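Local coordinates for imine reductase (Amycolatopsis orientalis, PDB 5A9R) that reduces imines to amines, most likely with NADPH as the hydride donor, at the interface of chains A and B. Sequence-based numbering; all coordinates share one arbitrary frame. Chains: chain A/B, Imine reductase.

Contact 1: the interface of chains A and B. Residues chain A 192, 197, 202, 205, 209; chain B 136, 158, 160, 170, 174.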
# COMPACT_ATOMS: atom_id res chain seq x y z
N VAL A 192 13.60 9.39 -1.54
CA VAL A 192 14.90 8.77 -1.74
C VAL A 192 15.57 9.27 -3.01
O VAL A 192 16.81 9.31 -3.12
CB VAL A 192 14.87 7.26 -1.68
CG1 VAL A 192 14.41 6.74 -0.33
CG2 VAL A 192 14.03 6.60 -2.77
N VAL A 197 18.66 8.02 -5.31
CA VAL A 197 18.33 6.62 -5.36
C VAL A 197 17.26 6.47 -6.45
O VAL A 197 16.18 7.04 -6.32
CB VAL A 197 17.69 6.10 -4.03
CG1 VAL A 197 17.25 4.67 -4.16
CG2 VAL A 197 18.68 6.24 -2.87
N PHE A 202 14.79 1.45 -5.37
CA PHE A 202 14.01 1.60 -4.15
C PHE A 202 12.94 0.52 -4.04
O PHE A 202 12.71 0.03 -2.96
CB PHE A 202 13.35 3.02 -4.13
CG PHE A 202 12.52 3.35 -2.91
CD1 PHE A 202 13.02 3.22 -1.62
CD2 PHE A 202 11.23 3.71 -3.07
CE1 PHE A 202 12.24 3.50 -0.54
CE2 PHE A 202 10.39 3.96 -1.99
CZ PHE A 202 10.96 3.91 -0.74
N LEU A 205 13.55 -2.78 -1.65
CA LEU A 205 13.13 -2.76 -0.27
C LEU A 205 11.66 -2.38 -0.08
O LEU A 205 10.99 -2.96 0.74
CB LEU A 205 14.03 -1.78 0.49
CG LEU A 205 15.39 -2.37 0.84
CD1 LEU A 205 16.24 -1.25 1.50
CD2 LEU A 205 15.21 -3.53 1.80
N TRP A 209 9.93 -6.20 0.16
CA TRP A 209 9.90 -6.42 1.55
C TRP A 209 8.82 -5.57 2.29
O TRP A 209 7.96 -6.13 2.94
CB TRP A 209 11.32 -6.11 2.16
CG TRP A 209 11.28 -6.02 3.67
CD1 TRP A 209 10.89 -6.97 4.56
CD2 TRP A 209 11.54 -4.84 4.45
NE1 TRP A 209 10.86 -6.44 5.85
CE2 TRP A 209 11.25 -5.14 5.80
CE3 TRP A 209 11.98 -3.56 4.13
CZ2 TRP A 209 11.43 -4.14 6.84
CZ3 TRP A 209 12.19 -2.58 5.15
CH2 TRP A 209 11.85 -2.91 6.48
N LEU B 136 17.84 -0.92 9.08
CA LEU B 136 18.52 -0.36 7.89
C LEU B 136 19.66 0.52 8.37
O LEU B 136 19.52 1.34 9.25
CB LEU B 136 17.58 0.52 7.04
CG LEU B 136 16.28 -0.22 6.66
CD1 LEU B 136 15.36 0.71 5.88
CD2 LEU B 136 16.50 -1.54 5.90
N VAL B 158 20.74 -4.48 7.11
CA VAL B 158 20.83 -4.11 5.72
C VAL B 158 21.70 -2.87 5.59
O VAL B 158 21.39 -1.80 6.17
CB VAL B 158 19.43 -3.79 5.09
CG1 VAL B 158 19.61 -3.33 3.62
CG2 VAL B 158 18.45 -4.95 5.21
N LEU B 160 22.70 0.12 3.42
CA LEU B 160 22.19 0.89 2.25
C LEU B 160 23.22 1.63 1.46
O LEU B 160 23.02 1.89 0.28
CB LEU B 160 21.14 1.90 2.69
CG LEU B 160 19.90 1.42 3.48
CD1 LEU B 160 19.26 2.55 4.19
CD2 LEU B 160 18.92 0.67 2.61
N TYR B 170 15.51 6.64 4.08
CA TYR B 170 14.72 5.44 3.72
C TYR B 170 13.61 5.24 4.70
O TYR B 170 12.49 4.93 4.35
CB TYR B 170 15.62 4.18 3.71
CG TYR B 170 16.01 3.73 2.32
CD1 TYR B 170 16.97 4.35 1.61
CD2 TYR B 170 15.37 2.63 1.81
CE1 TYR B 170 17.35 3.81 0.31
CE2 TYR B 170 15.65 2.15 0.56
CZ TYR B 170 16.66 2.70 -0.13
OH TYR B 170 16.78 2.11 -1.45
N LEU B 174 9.71 5.18 3.67
CA LEU B 174 8.88 3.99 3.90
C LEU B 174 7.71 4.29 4.83
O LEU B 174 6.55 3.84 4.57
CB LEU B 174 9.75 2.82 4.41
CG LEU B 174 10.73 2.29 3.40
CD1 LEU B 174 11.70 1.36 4.08
CD2 LEU B 174 10.01 1.63 2.21
O HOH W 1 16.03 -0.71 -2.11

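Contact 2: the interface of chains A and B. Residues chain A 185-186, 189-190, 198-200; chain B 223, 226-227, 286, 290.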
# COMPACT_ATOMS: atom_id res chain seq x y z
N PHE A 185 3.73 5.62 -2.33
CA PHE A 185 4.97 5.21 -2.94
C PHE A 185 5.70 6.29 -3.70
O PHE A 185 6.93 6.46 -3.63
CB PHE A 185 4.74 4.00 -3.87
CG PHE A 185 5.95 3.68 -4.63
CD1 PHE A 185 6.96 2.93 -4.02
CD2 PHE A 185 6.15 4.17 -5.91
CE1 PHE A 185 8.17 2.72 -4.72
CE2 PHE A 185 7.37 3.98 -6.59
CZ PHE A 185 8.36 3.20 -6.01
N LEU A 186 4.92 7.13 -4.43
CA LEU A 186 5.51 8.21 -5.17
C LEU A 186 6.16 9.29 -4.31
O LEU A 186 7.26 9.78 -4.60
CB LEU A 186 4.46 8.77 -6.10
CG LEU A 186 4.00 7.82 -7.22
CD1 LEU A 186 2.80 8.47 -7.94
CD2 LEU A 186 5.12 7.55 -8.17
N ALA A 189 9.37 7.57 -3.15
CA ALA A 189 10.33 7.64 -4.22
C ALA A 189 10.93 8.97 -4.46
O ALA A 189 12.12 9.10 -4.79
CB ALA A 189 9.73 7.05 -5.52
N ALA A 190 10.13 10.05 -4.36
CA ALA A 190 10.66 11.40 -4.43
C ALA A 190 11.69 11.67 -3.32
O ALA A 190 12.73 12.33 -3.56
CB ALA A 190 9.55 12.42 -4.43
N PRO A 198 17.49 5.67 -7.50
CA PRO A 198 16.46 5.41 -8.50
C PRO A 198 15.26 4.70 -7.93
O PRO A 198 15.33 3.88 -7.02
CB PRO A 198 17.16 4.48 -9.54
CG PRO A 198 18.62 4.59 -9.21
CD PRO A 198 18.73 4.88 -7.73
N ALA A 199 14.12 5.04 -8.50
CA ALA A 199 12.89 4.42 -8.08
C ALA A 199 12.89 2.88 -8.21
O ALA A 199 12.42 2.13 -7.40
CB ALA A 199 11.71 5.05 -8.82
N ALA A 200 13.49 2.41 -9.33
CA ALA A 200 13.53 0.97 -9.52
C ALA A 200 14.39 0.27 -8.48
O ALA A 200 14.05 -0.79 -8.03
CB ALA A 200 13.99 0.66 -10.94
N ALA B 223 8.20 1.53 -12.00
CA ALA B 223 9.34 2.24 -11.44
C ALA B 223 10.40 2.64 -12.51
O ALA B 223 10.84 3.77 -12.53
CB ALA B 223 9.92 1.48 -10.28
N ILE B 226 9.42 5.92 -14.06
CA ILE B 226 9.77 7.10 -13.33
C ILE B 226 11.17 7.52 -13.55
O ILE B 226 11.52 8.65 -13.78
CB ILE B 226 9.56 6.87 -11.76
CG1 ILE B 226 8.10 6.64 -11.50
CG2 ILE B 226 10.24 7.97 -10.96
CD1 ILE B 226 7.80 6.03 -10.13
N ASP B 227 12.08 6.55 -13.53
CA ASP B 227 13.49 6.91 -13.70
C ASP B 227 13.83 7.45 -15.12
O ASP B 227 14.66 8.31 -15.26
CB ASP B 227 14.38 5.67 -13.35
CG ASP B 227 14.22 5.21 -11.93
OD1 ASP B 227 14.11 6.19 -11.05
OD2 ASP B 227 14.33 3.95 -11.60
N ILE B 286 4.59 12.47 -9.75
CA ILE B 286 5.78 12.62 -8.90
C ILE B 286 6.58 13.85 -9.24
O ILE B 286 7.28 14.45 -8.37
CB ILE B 286 6.69 11.32 -8.92
CG1 ILE B 286 7.68 11.36 -7.76
CG2 ILE B 286 7.36 11.15 -10.26
CD1 ILE B 286 8.47 10.06 -7.76
N ARG B 290 9.16 17.27 -6.80
CA ARG B 290 10.62 17.44 -6.71
C ARG B 290 11.17 18.31 -7.85
O ARG B 290 10.41 18.73 -8.74
CB ARG B 290 11.25 16.04 -6.76
CG ARG B 290 10.75 15.16 -7.94
CD ARG B 290 11.82 14.56 -8.75
NE ARG B 290 11.39 13.47 -9.63
CZ ARG B 290 11.59 12.17 -9.35
NH1 ARG B 290 12.15 11.75 -8.18
NH2 ARG B 290 11.26 11.27 -10.24
O HOH W 2 13.23 13.41 -5.92

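Contact 1: the interface of chains A and B
The rings of A:Phe202 and B:Tyr170 meet edge to face, their planes turned 66° apart and their centroids 5.5 Å from each other. A:Phe202 offers the edge: its CD1 points at the face of the tyrosine ring near the rim, 3.6 Å from B:Tyr170 CE2, which lies in the plane of the phenylalanine ring, and the two side chains run past each other in opposite directions. A:Phe202 reaches this spot with CG anti to its backbone N (chi1 -179°), and one of its faces rests on CG2 of A:Val192 in its own chain.

The aliphatic contacts gather around the tyrosine. One face of its ring carries CD2 of B:Leu160, over the centre, and the other takes A:Val192 CG1 nearer the rim, so the ring is held between a methyl of its own subunit and one of the partner. A:Leu205 reaches over with its CD1 branch, crossing the tyrosine side chain at about a right angle. That methyl touches B:Leu160 CD2 at 3.5 Å, a tight pair, and B:Tyr170 CE2 at 3.6 Å, with the strand residues B:Leu136 and B:Val158 a little further off around it. Further along the helix B:Leu174 divides its branches: CD2 packs 3.8 Å from A:Phe202 CZ, while CD1 faces the rim of the A:Trp209 indole at CZ3.

Polar contact runs through water. The phenol OH of B:Tyr170 lies 3.0 Å from water 1, which also sits 3.3 Å from the backbone N of A:Leu205; the water thus gives the hydroxyl a polar link to chain A within a mostly greasy patch, where A:Val197 CG1 also packs against it.

Here helix 199-228 of chain A is seated against helix 166-193 and the cofactor-domain strands of chain B. The two-fold repeats the patch, and it probably fixes the N-terminal domain of one subunit relative to the helical domain of the other in the dimer.

Contact 2: the interface of chains A and B
B:Asp227 sets its carboxylate with CG anti to its own carbonyl carbon (chi1 -61°), towards the start of helix 199-228 in chain A, and B:Ile286 extends with CG1 anti to its backbone N (chi1 -165°), which lays CD1 along helix 166-193. This is helix packing between the C-terminal domains of two HIBADH-related reductase subunits, with an acidic cap on a helix N-terminus supplied by the partner.

The carboxylate takes two backbone N-H groups side by side. OD1 accepts from A:Ala199 N at 2.8 Å through its syn lone pair, and OD2 accepts from A:Ala200 N at 2.9 Å, also on the syn side but 19° out of the carboxylate plane; the second bond is the straighter. Gripped at both oxygens, the group is fixed against rotation, and the helix dipole would be expected to stabilise its negative charge. A lysine in its place would probably leave both N-H groups without their acceptor and set a positive charge against the positive end of that helix.

A:Pro198 CB packs beside the carboxylate, and B:Ala223 CB touches A:Ala200 CA. B:Ile226 spreads its branches, CG2 towards A:Ala199 CB and CD1 3.7 Å from A:Leu186 CD2, with A:Phe185 CE2 a little further off. B:Ile286 CD1 comes 3.4 Å from the carbonyl O of A:Leu186 and nears the methyl of A:Ala189, while its CG1 faces A:Ala190 CB.

B:Arg290 lays a guanidinium face over B:Ile286 CG1. Its NH1 reaches water 2 at 3.0 Å, at the edge of the guanidinium plane, and that water lies 2.6 Å from A:Ala190 O.

Contact 1 and contact 2 are neighbouring patches of one two-fold interface, their C-alpha centres about 12 Å apart. Both draw on helices 166-193 and 199-228 of chain A, and on the loop between them: A:Val192 and A:Val197 serve contact 1, A:Ala190 and A:Pro198 contact 2. Chain B answers from different places, its strands and helix 166-193 in contact 1, the far end of helix 199-228 and the C-terminal 3-10 helix in contact 2. The turn between two successive helices of one subunit is therefore held by both domains of the partner, and symmetry doubles the arrangement, as suits an intertwined dimer.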